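Local coordinates for protein putative cytochrome P450 154A1 (Streptomyces coelicolor, PDB 1ODO) that belongs to the cytochrome P450 family, holding a haem in a mainly helical fold, here with 4-phenyl-1H-imidazole in the pocket beside it, at residues 30-35 and 311-316; 60-65 and 294-299; 82-87 and 232-237; 287-292 and 392-397. All coordinates share one frame; numbering follows the deposited sequence.

Contact 1. Residues 30-35 and 311-316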
# COMPACT_ATOMS: atom_id res chain seq x y z
N ALA A 30 -6.07 18.53 11.86
CA ALA A 30 -5.16 18.73 10.74
C ALA A 30 -3.95 19.57 11.13
O ALA A 30 -4.03 20.42 12.02
CB ALA A 30 -5.90 19.40 9.58
N THR A 31 -2.83 19.32 10.45
CA THR A 31 -1.59 20.05 10.71
C THR A 31 -0.85 20.31 9.41
O THR A 31 -0.79 19.45 8.53
CB THR A 31 -0.63 19.25 11.63
OG1 THR A 31 -1.26 19.00 12.90
CG2 THR A 31 0.65 20.04 11.86
N TRP A 32 -0.29 21.51 9.29
CA TRP A 32 0.47 21.90 8.10
C TRP A 32 1.83 21.22 8.26
O TRP A 32 2.54 21.47 9.23
CB TRP A 32 0.61 23.43 8.08
CG TRP A 32 1.20 24.03 6.83
CD1 TRP A 32 2.33 24.80 6.74
CD2 TRP A 32 0.65 23.99 5.50
NE1 TRP A 32 2.51 25.24 5.45
CE2 TRP A 32 1.50 24.76 4.67
CE3 TRP A 32 -0.47 23.37 4.94
CZ2 TRP A 32 1.25 24.93 3.30
CZ3 TRP A 32 -0.71 23.54 3.58
CH2 TRP A 32 0.15 24.31 2.78
N VAL A 33 2.18 20.35 7.32
CA VAL A 33 3.45 19.64 7.39
C VAL A 33 4.28 19.78 6.12
O VAL A 33 3.82 20.32 5.11
CB VAL A 33 3.24 18.12 7.63
CG1 VAL A 33 2.43 17.89 8.91
CG2 VAL A 33 2.52 17.49 6.43
N ASP A 34 5.52 19.30 6.19
CA ASP A 34 6.42 19.36 5.06
C ASP A 34 6.73 17.92 4.65
O ASP A 34 7.17 17.12 5.47
CB ASP A 34 7.72 20.08 5.43
CG ASP A 34 8.73 20.08 4.30
OD1 ASP A 34 8.96 21.15 3.72
OD2 ASP A 34 9.27 18.99 4.00
N VAL A 35 6.47 17.60 3.39
CA VAL A 35 6.72 16.26 2.87
C VAL A 35 7.78 16.41 1.78
O VAL A 35 7.48 16.71 0.63
CB VAL A 35 5.44 15.65 2.26
CG1 VAL A 35 5.71 14.23 1.75
CG2 VAL A 35 4.33 15.64 3.30
N ARG A 311 -7.97 27.24 -1.56
CA ARG A 311 -8.08 26.62 -2.87
C ARG A 311 -6.66 26.43 -3.39
O ARG A 311 -5.83 27.34 -3.29
CB ARG A 311 -8.85 27.51 -3.84
CG ARG A 311 -9.01 26.92 -5.23
CD ARG A 311 -9.79 27.83 -6.17
NE ARG A 311 -9.02 29.01 -6.54
CZ ARG A 311 -9.47 29.98 -7.33
NH1 ARG A 311 -10.70 29.92 -7.84
NH2 ARG A 311 -8.69 31.02 -7.62
N GLY A 312 -6.37 25.25 -3.92
CA GLY A 312 -5.04 24.99 -4.44
C GLY A 312 -4.03 24.42 -3.46
O GLY A 312 -2.94 24.02 -3.88
N GLU A 313 -4.35 24.38 -2.17
CA GLU A 313 -3.40 23.84 -1.20
C GLU A 313 -3.51 22.32 -1.14
O GLU A 313 -4.60 21.76 -1.31
CB GLU A 313 -3.64 24.45 0.19
CG GLU A 313 -3.34 25.94 0.24
CD GLU A 313 -3.35 26.50 1.65
OE1 GLU A 313 -4.17 26.05 2.47
OE2 GLU A 313 -2.54 27.41 1.93
N PRO A 314 -2.38 21.63 -0.91
CA PRO A 314 -2.38 20.16 -0.85
C PRO A 314 -2.93 19.58 0.44
O PRO A 314 -2.91 20.22 1.50
CB PRO A 314 -0.89 19.80 -1.03
CG PRO A 314 -0.28 21.04 -1.63
CD PRO A 314 -1.01 22.14 -0.92
N ILE A 315 -3.41 18.34 0.34
CA ILE A 315 -3.99 17.62 1.47
C ILE A 315 -3.36 16.23 1.51
O ILE A 315 -3.44 15.48 0.54
CB ILE A 315 -5.51 17.47 1.30
CG1 ILE A 315 -6.16 18.86 1.31
CG2 ILE A 315 -6.08 16.57 2.39
CD1 ILE A 315 -7.62 18.86 0.91
N LEU A 316 -2.75 15.90 2.64
CA LEU A 316 -2.10 14.60 2.82
C LEU A 316 -2.90 13.72 3.78
O LEU A 316 -3.01 14.03 4.97
CB LEU A 316 -0.69 14.80 3.39
CG LEU A 316 0.15 13.54 3.61
CD1 LEU A 316 0.68 13.03 2.27
CD2 LEU A 316 1.31 13.87 4.54
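Val33 of strand 30-35 and Leu316 of strand 314-316 form the closest backbone pair, CA to CA 8.8 Å, with the two strand axes nearly perpendicular at 98° between their directions. At that spacing the backbones do not pair, and side chains alone bridge the gap. Leu316 turns its CB toward the other strand and brings CD2 to Val35 CG2 at 3.7 Å; the same methyl lies 4.3 Å from Val33 CG2, so one leucine branch meets two valines. With Val35 CG1 anti to the backbone N (chi1 -178°), CG2 lies beside that N and is the branch that meets Leu316. Further out, Trp32 reaches over with the far corner of its six-membered ring, CH2 standing 4.4 Å from Pro314 CD. The Glu313 side chain crosses that of Trp32 at about a right angle, though the carboxylate and ring planes are only 30° apart, and its OE2 is 4.2 Å from Trp32 CH2; its other oxygen, OE1, accepts from the backbone of Ala310 and from Trp41 NE1. Trp41 also meets the Trp32 ring edge-to-face. Strand 38-43 lies between these two in strand order, so the contact joins next-but-one members of the strongly twisted mixed sheet that accompanies the helices of the P450 fold.

Contact 2. Residues 60-65 and 294-299. With HEM (protoporphyrin IX containing Fe), chain B.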
# COMPACT_ATOMS: atom_id res chain seq x y z
N LYS A 60 -7.54 14.63 -6.73
CA LYS A 60 -6.23 13.98 -6.82
C LYS A 60 -5.59 14.38 -8.15
O LYS A 60 -4.49 13.93 -8.47
CB LYS A 60 -6.37 12.45 -6.78
CG LYS A 60 -6.91 11.87 -5.48
CD LYS A 60 -6.46 10.43 -5.30
CE LYS A 60 -4.96 10.36 -5.02
NZ LYS A 60 -4.38 9.00 -5.21
N ASP A 61 -6.30 15.20 -8.92
CA ASP A 61 -5.80 15.65 -10.23
C ASP A 61 -4.97 16.93 -10.07
O ASP A 61 -5.51 18.04 -10.11
CB ASP A 61 -6.98 15.91 -11.17
CG ASP A 61 -6.54 16.16 -12.61
OD1 ASP A 61 -5.38 16.56 -12.83
OD2 ASP A 61 -7.37 15.98 -13.52
N ALA A 62 -3.66 16.76 -9.91
CA ALA A 62 -2.74 17.88 -9.74
C ALA A 62 -2.70 18.80 -10.95
O ALA A 62 -2.69 20.02 -10.83
CB ALA A 62 -1.33 17.35 -9.45
N ARG A 63 -2.68 18.19 -12.13
CA ARG A 63 -2.65 18.95 -13.38
C ARG A 63 -3.79 19.96 -13.44
O ARG A 63 -3.59 21.11 -13.83
CB ARG A 63 -2.74 17.97 -14.55
CG ARG A 63 -2.42 18.56 -15.90
CD ARG A 63 -2.14 17.45 -16.92
NE ARG A 63 -0.92 16.69 -16.61
CZ ARG A 63 -0.87 15.67 -15.76
NH1 ARG A 63 -1.96 15.26 -15.13
NH2 ARG A 63 0.29 15.05 -15.55
N ALA A 64 -4.98 19.54 -13.02
CA ALA A 64 -6.13 20.42 -13.05
C ALA A 64 -6.37 21.26 -11.80
O ALA A 64 -6.83 22.40 -11.89
CB ALA A 64 -7.38 19.61 -13.37
N HIS A 65 -6.05 20.71 -10.63
CA HIS A 65 -6.28 21.45 -9.39
C HIS A 65 -5.14 21.89 -8.48
O HIS A 65 -5.39 22.42 -7.40
CB HIS A 65 -7.31 20.65 -8.57
CG HIS A 65 -8.55 20.31 -9.33
ND1 HIS A 65 -9.39 21.27 -9.86
CD2 HIS A 65 -9.08 19.12 -9.68
CE1 HIS A 65 -10.39 20.68 -10.49
NE2 HIS A 65 -10.23 19.37 -10.39
N LEU A 294 -1.33 12.57 -3.22
CA LEU A 294 -1.59 13.83 -2.55
C LEU A 294 -2.94 14.30 -3.10
O LEU A 294 -3.37 13.85 -4.17
CB LEU A 294 -0.50 14.84 -2.90
CG LEU A 294 -0.33 16.11 -2.07
CD1 LEU A 294 -0.01 15.74 -0.62
CD2 LEU A 294 0.81 16.96 -2.66
N ARG A 295 -3.62 15.19 -2.38
CA ARG A 295 -4.91 15.70 -2.82
C ARG A 295 -4.86 17.22 -2.78
O ARG A 295 -3.98 17.79 -2.14
CB ARG A 295 -6.04 15.16 -1.94
CG ARG A 295 -6.48 13.75 -2.32
CD ARG A 295 -7.59 13.25 -1.42
NE ARG A 295 -8.24 12.05 -1.93
CZ ARG A 295 -7.72 10.82 -1.86
NH1 ARG A 295 -6.54 10.61 -1.29
NH2 ARG A 295 -8.41 9.80 -2.35
N TYR A 296 -5.81 17.87 -3.45
CA TYR A 296 -5.84 19.33 -3.48
C TYR A 296 -7.25 19.88 -3.31
O TYR A 296 -8.22 19.25 -3.71
CB TYR A 296 -5.24 19.83 -4.80
CG TYR A 296 -4.12 18.94 -5.28
CD1 TYR A 296 -4.37 17.88 -6.15
CD2 TYR A 296 -2.84 19.06 -4.74
CE1 TYR A 296 -3.38 16.95 -6.47
CE2 TYR A 296 -1.84 18.14 -5.04
CZ TYR A 296 -2.11 17.09 -5.90
OH TYR A 296 -1.14 16.16 -6.15
N ALA A 297 -7.35 21.05 -2.71
CA ALA A 297 -8.64 21.68 -2.50
C ALA A 297 -9.06 22.38 -3.78
O ALA A 297 -8.35 23.24 -4.30
CB ALA A 297 -8.55 22.69 -1.36
N VAL A 298 -10.22 21.99 -4.31
CA VAL A 298 -10.74 22.59 -5.54
C VAL A 298 -11.26 23.98 -5.22
O VAL A 298 -11.30 24.86 -6.09
CB VAL A 298 -11.87 21.72 -6.13
CG1 VAL A 298 -12.39 22.35 -7.41
CG2 VAL A 298 -11.35 20.31 -6.38
N THR A 299 -11.66 24.18 -3.97
CA THR A 299 -12.19 25.46 -3.50
C THR A 299 -11.81 25.57 -2.02
O THR A 299 -11.35 24.59 -1.43
CB THR A 299 -13.72 25.51 -3.64
OG1 THR A 299 -14.18 26.84 -3.36
CG2 THR A 299 -14.38 24.54 -2.68
CHA HEM B . -5.18 2.74 -4.06
CHB HEM B . -4.40 -1.45 -6.30
CHC HEM B . -2.89 -3.40 -2.15
CHD HEM B . -3.66 0.79 0.07
C1A HEM B . -5.12 1.79 -5.05
C2A HEM B . -5.49 1.97 -6.44
C3A HEM B . -5.27 0.80 -7.07
C4A HEM B . -4.76 -0.14 -6.09
CMA HEM B . -5.49 0.48 -8.56
CAA HEM B . -6.04 3.29 -7.04
CBA HEM B . -7.55 3.41 -6.81
CGA HEM B . -8.20 4.68 -7.34
O1A HEM B . -7.49 5.74 -7.26
O2A HEM B . -9.34 4.61 -7.80
C1B HEM B . -3.91 -2.34 -5.39
C2B HEM B . -3.54 -3.71 -5.69
C3B HEM B . -3.11 -4.27 -4.52
C4B HEM B . -3.22 -3.26 -3.49
CMB HEM B . -3.62 -4.35 -7.09
CAB HEM B . -2.59 -5.70 -4.26
CBB HEM B . -3.64 -6.80 -4.48
C1C HEM B . -2.98 -2.42 -1.18
C2C HEM B . -2.61 -2.62 0.23
C3C HEM B . -2.82 -1.44 0.86
C4C HEM B . -3.32 -0.52 -0.14
CMC HEM B . -2.07 -3.97 0.79
CAC HEM B . -2.60 -1.01 2.33
CBC HEM B . -3.13 -1.96 3.41
C1D HEM B . -4.13 1.70 -0.85
C2D HEM B . -4.46 3.08 -0.57
C3D HEM B . -4.88 3.63 -1.73
C4D HEM B . -4.83 2.59 -2.73
CMD HEM B . -4.31 3.75 0.81
CAD HEM B . -5.29 5.10 -1.94
CBD HEM B . -6.61 5.57 -1.31
CGD HEM B . -6.73 7.05 -1.61
O1D HEM B . -6.60 7.85 -0.68
O2D HEM B . -6.91 7.36 -2.81
NA HEM B . -4.69 0.49 -4.86
NB HEM B . -3.70 -2.08 -4.03
NC HEM B . -3.42 -1.13 -1.38
ND HEM B . -4.36 1.40 -2.19
FE HEM B . -4.06 -0.32 -3.10
O HOH W 1 -2.19 13.87 -7.11
O HOH W 2 -7.55 23.94 -6.94
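Part of the haem propionate site of the P450 fold lies here, where Lys60 lies against Arg295 on the strand that reaches the cofactor. The guanidinium of Arg295 grips one propionate with two hydrogen bonds, NH1 to HEM O1D at 2.8 Å and NH2 to HEM O2D at 2.9 Å, the carboxylate carbon lying at its edge in plane. Over one guanidinium face passes Lys60, with CD 3.6 Å from Arg295 NH2; the chain then bends at chi3 (70°), which sets CE, and NZ hydrogen-bonds to Phe88 O. Both cationic groups near this propionate would be expected to stabilise its negative charge. Farther along, Tyr296 lays its ring beside Ala62, whose CB is 3.5 Å from Tyr296 OH, and a water lies within bonding distance of that hydroxyl and of the carbonyls of Lys60 and Leu294. At the outer end Val298 CG2 sits almost squarely over the His65 ring, 4.0 Å from the centroid and 6° off the normal, a CH-pi contact; Ala64 CB covers the opposite face. A second water joins His65 O to Ala297 O. Asp61 N-caps the short helix 62-65 through OD1. That helix follows edge strand 58-59, which pairs with 292-297, and on the other flank of 292-297 runs strand 314-317.

Contact 3. Residues 82-87 and 232-237. With HEM (protoporphyrin IX containing Fe), chain B.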
# COMPACT_ATOMS: atom_id res chain seq x y z
N VAL A 82 2.27 12.09 -8.17
CA VAL A 82 1.24 13.01 -8.64
C VAL A 82 1.35 13.35 -10.13
O VAL A 82 0.46 14.01 -10.67
CB VAL A 82 1.30 14.35 -7.85
CG1 VAL A 82 1.19 14.07 -6.35
CG2 VAL A 82 2.60 15.09 -8.15
N ALA A 83 2.40 12.88 -10.78
CA ALA A 83 2.59 13.16 -12.20
C ALA A 83 2.07 12.10 -13.17
O ALA A 83 1.89 12.38 -14.36
CB ALA A 83 4.08 13.43 -12.48
N VAL A 84 1.82 10.89 -12.67
CA VAL A 84 1.31 9.83 -13.54
C VAL A 84 -0.07 10.20 -14.04
O VAL A 84 -0.74 11.06 -13.47
CB VAL A 84 1.20 8.47 -12.80
CG1 VAL A 84 2.59 7.90 -12.51
CG2 VAL A 84 0.41 8.64 -11.51
N GLU A 85 -0.49 9.56 -15.12
CA GLU A 85 -1.79 9.80 -15.71
C GLU A 85 -2.58 8.50 -15.66
O GLU A 85 -2.57 7.72 -16.61
CB GLU A 85 -1.66 10.27 -17.16
CG GLU A 85 -0.94 11.60 -17.33
CD GLU A 85 -0.76 11.97 -18.78
OE1 GLU A 85 -1.79 12.12 -19.48
OE2 GLU A 85 0.40 12.11 -19.22
N ASN A 86 -3.21 8.24 -14.52
CA ASN A 86 -4.00 7.03 -14.34
C ASN A 86 -5.12 7.34 -13.35
O ASN A 86 -5.33 8.49 -12.99
CB ASN A 86 -3.12 5.87 -13.84
CG ASN A 86 -2.35 6.22 -12.59
OD1 ASN A 86 -2.83 6.98 -11.75
ND2 ASN A 86 -1.15 5.65 -12.45
N MET A 87 -5.85 6.31 -12.92
CA MET A 87 -6.94 6.54 -11.98
C MET A 87 -6.48 7.17 -10.66
O MET A 87 -7.25 7.88 -10.01
CB MET A 87 -7.67 5.23 -11.68
CG MET A 87 -6.90 4.26 -10.80
SD MET A 87 -7.80 2.72 -10.51
CE MET A 87 -7.23 1.75 -11.93
N LEU A 232 -1.68 4.15 -20.57
CA LEU A 232 -1.41 2.72 -20.60
C LEU A 232 -0.21 2.39 -19.71
O LEU A 232 -0.33 1.59 -18.78
CB LEU A 232 -1.10 2.24 -22.02
CG LEU A 232 -0.51 0.82 -22.11
CD1 LEU A 232 -1.49 -0.19 -21.51
CD2 LEU A 232 -0.21 0.48 -23.56
N ARG A 233 0.93 3.01 -19.98
CA ARG A 233 2.12 2.74 -19.18
C ARG A 233 1.95 3.16 -17.72
O ARG A 233 2.41 2.45 -16.82
CB ARG A 233 3.37 3.39 -19.80
CG ARG A 233 3.36 4.91 -19.90
CD ARG A 233 4.16 5.39 -21.12
NE ARG A 233 5.56 4.98 -21.14
CZ ARG A 233 6.59 5.75 -20.77
NH1 ARG A 233 6.37 6.99 -20.36
NH2 ARG A 233 7.83 5.29 -20.86
N ASP A 234 1.27 4.27 -17.47
CA ASP A 234 1.07 4.73 -16.10
C ASP A 234 0.10 3.84 -15.33
O ASP A 234 0.23 3.70 -14.11
CB ASP A 234 0.60 6.19 -16.09
CG ASP A 234 1.72 7.16 -16.43
OD1 ASP A 234 2.86 6.70 -16.68
OD2 ASP A 234 1.47 8.38 -16.45
N THR A 235 -0.87 3.25 -16.02
CA THR A 235 -1.82 2.38 -15.34
C THR A 235 -1.06 1.09 -15.01
O THR A 235 -1.25 0.50 -13.95
CB THR A 235 -3.03 2.07 -16.22
OG1 THR A 235 -3.78 3.27 -16.43
CG2 THR A 235 -3.93 1.03 -15.55
N LEU A 236 -0.19 0.66 -15.92
CA LEU A 236 0.58 -0.56 -15.68
C LEU A 236 1.55 -0.31 -14.53
O LEU A 236 1.77 -1.19 -13.70
CB LEU A 236 1.36 -0.96 -16.93
CG LEU A 236 0.50 -1.53 -18.07
CD1 LEU A 236 1.39 -1.87 -19.26
CD2 LEU A 236 -0.24 -2.77 -17.58
N LEU A 237 2.12 0.89 -14.47
CA LEU A 237 3.06 1.23 -13.40
C LEU A 237 2.34 1.09 -12.06
O LEU A 237 2.87 0.49 -11.12
CB LEU A 237 3.56 2.67 -13.59
CG LEU A 237 4.63 3.19 -12.62
CD1 LEU A 237 5.40 4.32 -13.27
CD2 LEU A 237 3.99 3.64 -11.31
CHA HEM B . -5.18 2.74 -4.06
CHB HEM B . -4.40 -1.45 -6.30
CHC HEM B . -2.89 -3.40 -2.15
CHD HEM B . -3.66 0.79 0.07
C1A HEM B . -5.12 1.79 -5.05
C2A HEM B . -5.49 1.97 -6.44
C3A HEM B . -5.27 0.80 -7.07
C4A HEM B . -4.76 -0.14 -6.09
CMA HEM B . -5.49 0.48 -8.56
CAA HEM B . -6.04 3.29 -7.04
CBA HEM B . -7.55 3.41 -6.81
CGA HEM B . -8.20 4.68 -7.34
O1A HEM B . -7.49 5.74 -7.26
O2A HEM B . -9.34 4.61 -7.80
C1B HEM B . -3.91 -2.34 -5.39
C2B HEM B . -3.54 -3.71 -5.69
C3B HEM B . -3.11 -4.27 -4.52
C4B HEM B . -3.22 -3.26 -3.49
CMB HEM B . -3.62 -4.35 -7.09
CAB HEM B . -2.59 -5.70 -4.26
CBB HEM B . -3.64 -6.80 -4.48
C1C HEM B . -2.98 -2.42 -1.18
C2C HEM B . -2.61 -2.62 0.23
C3C HEM B . -2.82 -1.44 0.86
C4C HEM B . -3.32 -0.52 -0.14
CMC HEM B . -2.07 -3.97 0.79
CAC HEM B . -2.60 -1.01 2.33
CBC HEM B . -3.13 -1.96 3.41
C1D HEM B . -4.13 1.70 -0.85
C2D HEM B . -4.46 3.08 -0.57
C3D HEM B . -4.88 3.63 -1.73
C4D HEM B . -4.83 2.59 -2.73
CMD HEM B . -4.31 3.75 0.81
CAD HEM B . -5.29 5.10 -1.94
CBD HEM B . -6.61 5.57 -1.31
CGD HEM B . -6.73 7.05 -1.61
O1D HEM B . -6.60 7.85 -0.68
O2D HEM B . -6.91 7.36 -2.81
NA HEM B . -4.69 0.49 -4.86
NB HEM B . -3.70 -2.08 -4.03
NC HEM B . -3.42 -1.13 -1.38
ND HEM B . -4.36 1.40 -2.19
FE HEM B . -4.06 -0.32 -3.10
O HOH W 3 -5.87 3.99 -14.51
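Asp234 points its carboxylate at the turn that follows helix 80-83, crossing both Val84 and Glu85 obliquely. OD2 accepts Glu85 N at 2.6 Å, a short bond met on the anti side of the oxygen and 20° out of the carboxylate plane. Val84 CB lies 3.7 Å from Asp234 OD2, while Asp234 OD1 bonds to Tyr192 OH; each carboxylate oxygen is thus held by a different part of the chain. The Glu85 carboxylate is turned 73° from that of Asp234, with Glu85 OE2 and Asp234 OD2 4.8 Å apart. Asn86 supplies the second direct bond. Its chi1 (54°) sets CG between backbone N and carbonyl carbon; ND2 then donates to Asp234 O at 2.9 Å, the oxygen lying in the amide plane, whereas the donor stands well above the carbonyl plane. A water spans Met87 N and Thr235 OG1, which also hydrogen-bonds to Glu231 O. Glu85 O is buried without a partner. Met87 faces the cofactor instead, SD lying 3.6 Å from HEM O2A. The turn is thereby tied to the long helix 229-244, which packs on helices 181-204 and 210-218, Leu236 touching both.

Contact 4. Residues 287-292 and 392-397. With HEM (protoporphyrin IX containing Fe), chain B.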
# COMPACT_ATOMS: atom_id res chain seq x y z
N PRO A 287 -1.05 -0.30 9.35
CA PRO A 287 -1.34 -0.28 7.91
C PRO A 287 -0.06 -0.14 7.08
O PRO A 287 0.89 0.49 7.53
CB PRO A 287 -2.29 0.91 7.76
CG PRO A 287 -1.86 1.82 8.87
CD PRO A 287 -1.65 0.86 10.02
N ALA A 288 -0.06 -0.71 5.88
CA ALA A 288 1.10 -0.66 4.99
C ALA A 288 1.44 0.72 4.42
O ALA A 288 2.60 0.99 4.11
CB ALA A 288 0.93 -1.67 3.85
N VAL A 289 0.43 1.57 4.26
CA VAL A 289 0.64 2.91 3.72
C VAL A 289 0.26 3.92 4.81
O VAL A 289 -0.91 4.06 5.15
CB VAL A 289 -0.24 3.14 2.47
CG1 VAL A 289 -0.09 4.57 1.98
CG2 VAL A 289 0.17 2.16 1.38
N LYS A 290 1.25 4.61 5.35
CA LYS A 290 1.01 5.59 6.41
C LYS A 290 0.46 6.95 6.00
O LYS A 290 -0.36 7.53 6.72
CB LYS A 290 2.31 5.79 7.21
CG LYS A 290 2.83 4.51 7.85
CD LYS A 290 4.21 4.71 8.47
CE LYS A 290 5.27 4.88 7.40
NZ LYS A 290 6.63 5.06 7.99
N HIS A 291 0.90 7.45 4.86
CA HIS A 291 0.45 8.75 4.35
C HIS A 291 0.24 8.59 2.86
O HIS A 291 1.00 7.89 2.19
CB HIS A 291 1.52 9.82 4.59
CG HIS A 291 1.91 9.99 6.03
ND1 HIS A 291 1.15 10.70 6.93
CD2 HIS A 291 2.99 9.54 6.71
CE1 HIS A 291 1.75 10.68 8.11
NE2 HIS A 291 2.87 9.98 8.00
N LEU A 292 -0.77 9.27 2.32
CA LEU A 292 -1.06 9.16 0.89
C LEU A 292 -0.97 10.47 0.11
O LEU A 292 -1.85 11.32 0.21
CB LEU A 292 -2.45 8.54 0.70
CG LEU A 292 -2.85 7.90 -0.64
CD1 LEU A 292 -2.97 8.95 -1.74
CD2 LEU A 292 -1.82 6.84 -1.01
N SER A 392 11.11 4.53 4.93
CA SER A 392 10.09 5.17 4.13
C SER A 392 9.04 5.89 4.98
O SER A 392 8.63 5.39 6.04
CB SER A 392 9.38 4.13 3.25
OG SER A 392 8.38 4.73 2.45
N LEU A 393 8.63 7.05 4.51
CA LEU A 393 7.63 7.85 5.20
C LEU A 393 6.26 7.29 4.80
O LEU A 393 5.26 7.51 5.46
CB LEU A 393 7.75 9.31 4.75
CG LEU A 393 6.66 10.31 5.16
CD1 LEU A 393 6.60 10.43 6.68
CD2 LEU A 393 6.98 11.67 4.54
N ILE A 394 6.25 6.53 3.70
CA ILE A 394 5.02 5.93 3.19
C ILE A 394 4.85 4.47 3.62
O ILE A 394 3.87 4.12 4.28
CB ILE A 394 4.97 6.03 1.65
CG1 ILE A 394 5.05 7.50 1.23
CG2 ILE A 394 3.68 5.39 1.13
CD1 ILE A 394 5.09 7.71 -0.27
N SER A 395 5.79 3.61 3.23
CA SER A 395 5.72 2.19 3.58
C SER A 395 5.97 1.92 5.06
O SER A 395 6.86 2.51 5.67
CB SER A 395 6.73 1.38 2.76
OG SER A 395 6.38 1.42 1.39
N ASN A 396 5.17 1.01 5.63
CA ASN A 396 5.28 0.65 7.04
C ASN A 396 5.57 -0.85 7.20
O ASN A 396 4.66 -1.68 7.18
CB ASN A 396 3.98 1.02 7.77
CG ASN A 396 3.99 0.62 9.24
OD1 ASN A 396 5.03 0.57 9.88
ND2 ASN A 396 2.80 0.35 9.78
N GLY A 397 6.85 -1.18 7.34
CA GLY A 397 7.23 -2.58 7.50
C GLY A 397 8.61 -2.69 8.12
O GLY A 397 9.25 -1.68 8.40
CHA HEM B . -5.18 2.74 -4.06
CHB HEM B . -4.40 -1.45 -6.30
CHC HEM B . -2.89 -3.40 -2.15
CHD HEM B . -3.66 0.79 0.07
C1A HEM B . -5.12 1.79 -5.05
C2A HEM B . -5.49 1.97 -6.44
C3A HEM B . -5.27 0.80 -7.07
C4A HEM B . -4.76 -0.14 -6.09
CMA HEM B . -5.49 0.48 -8.56
CAA HEM B . -6.04 3.29 -7.04
CBA HEM B . -7.55 3.41 -6.81
CGA HEM B . -8.20 4.68 -7.34
O1A HEM B . -7.49 5.74 -7.26
O2A HEM B . -9.34 4.61 -7.80
C1B HEM B . -3.91 -2.34 -5.39
C2B HEM B . -3.54 -3.71 -5.69
C3B HEM B . -3.11 -4.27 -4.52
C4B HEM B . -3.22 -3.26 -3.49
CMB HEM B . -3.62 -4.35 -7.09
CAB HEM B . -2.59 -5.70 -4.26
CBB HEM B . -3.64 -6.80 -4.48
C1C HEM B . -2.98 -2.42 -1.18
C2C HEM B . -2.61 -2.62 0.23
C3C HEM B . -2.82 -1.44 0.86
C4C HEM B . -3.32 -0.52 -0.14
CMC HEM B . -2.07 -3.97 0.79
CAC HEM B . -2.60 -1.01 2.33
CBC HEM B . -3.13 -1.96 3.41
C1D HEM B . -4.13 1.70 -0.85
C2D HEM B . -4.46 3.08 -0.57
C3D HEM B . -4.88 3.63 -1.73
C4D HEM B . -4.83 2.59 -2.73
CMD HEM B . -4.31 3.75 0.81
CAD HEM B . -5.29 5.10 -1.94
CBD HEM B . -6.61 5.57 -1.31
CGD HEM B . -6.73 7.05 -1.61
O1D HEM B . -6.60 7.85 -0.68
O2D HEM B . -6.91 7.36 -2.81
NA HEM B . -4.69 0.49 -4.86
NB HEM B . -3.70 -2.08 -4.03
NC HEM B . -3.42 -1.13 -1.38
ND HEM B . -4.36 1.40 -2.19
FE HEM B . -4.06 -0.32 -3.10
O HOH W 4 3.66 -0.22 1.56
O HOH W 5 7.25 2.86 9.55
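Val289 and Ser395 face each other in a single beta bridge between two otherwise irregular loops, flanked by two backbone bonds of their neighbours. Lys290 N donates to Ile394 O, 2.9 Å away and nearly straight at 175°, and Asn396 N donates to Ala288 O at 3.0 Å. Side chains add two polar links. Asn396 ND2 reaches Pro287 O at 3.0 Å, the oxygen lying in the amide plane, and also bonds to Glu286 OE1. Lys290 crosses Asn396 at about a right angle; its chain bends at chi3 (-71°), which sets CE, and NZ hydrogen-bonds to Ser392 O at 2.8 Å. A water bridges NZ and Asn396 OD1. Within the second loop, Ser392 OG accepts from the backbone N of both Ile394 and Ser395, forming an ST turn and ST motif, and also bonds to Phe175 O. Among nonpolar contacts, Val289 and Ile394 lie side by side, CG1 to CG2 4.0 Å, and Leu393 CD1 meets His291 CD2 at 3.7 Å. Leu393 O lies at the edge of the His291 ring, whose nitrogens bond to Glu20 and Ser318. Toward the haem, Ala288 CB comes within 3.9 Å of HEM CAC. Lys290, His291, Leu393 and Asn396 pack on helix 17-25, Ala288 and Ser395 on helix 247-260, and the first loop runs straight into strand 292-297.

In the fold
Contacts 2, 3 and 4 all touch the haem, whereas contact 1 stands back, the side chain of Leu316 about 9 Å from it. Contacts 1 and 2 share the mixed sheet: Ile315 N lies 2.6 Å from Arg295 O, a probable hydrogen bond, and their centres are about 11 Å apart. Contact 1 also meets contact 4, where Val35 CG1 packs on Leu393 CD2 at 4.0 Å. Contact 2 touches contact 3 through Leu294 CB and Val82 CG1, 3.9 Å apart, and contact 4 through Lys60 NZ and Leu292 CD1 at 3.7 Å. Contacts 3 and 4 do not touch, their nearest atoms about 8 Å apart; the side chains of Asn86 and Val289 come to about 6 and 5 Å from the bound 4-phenyl-1H-imidazole.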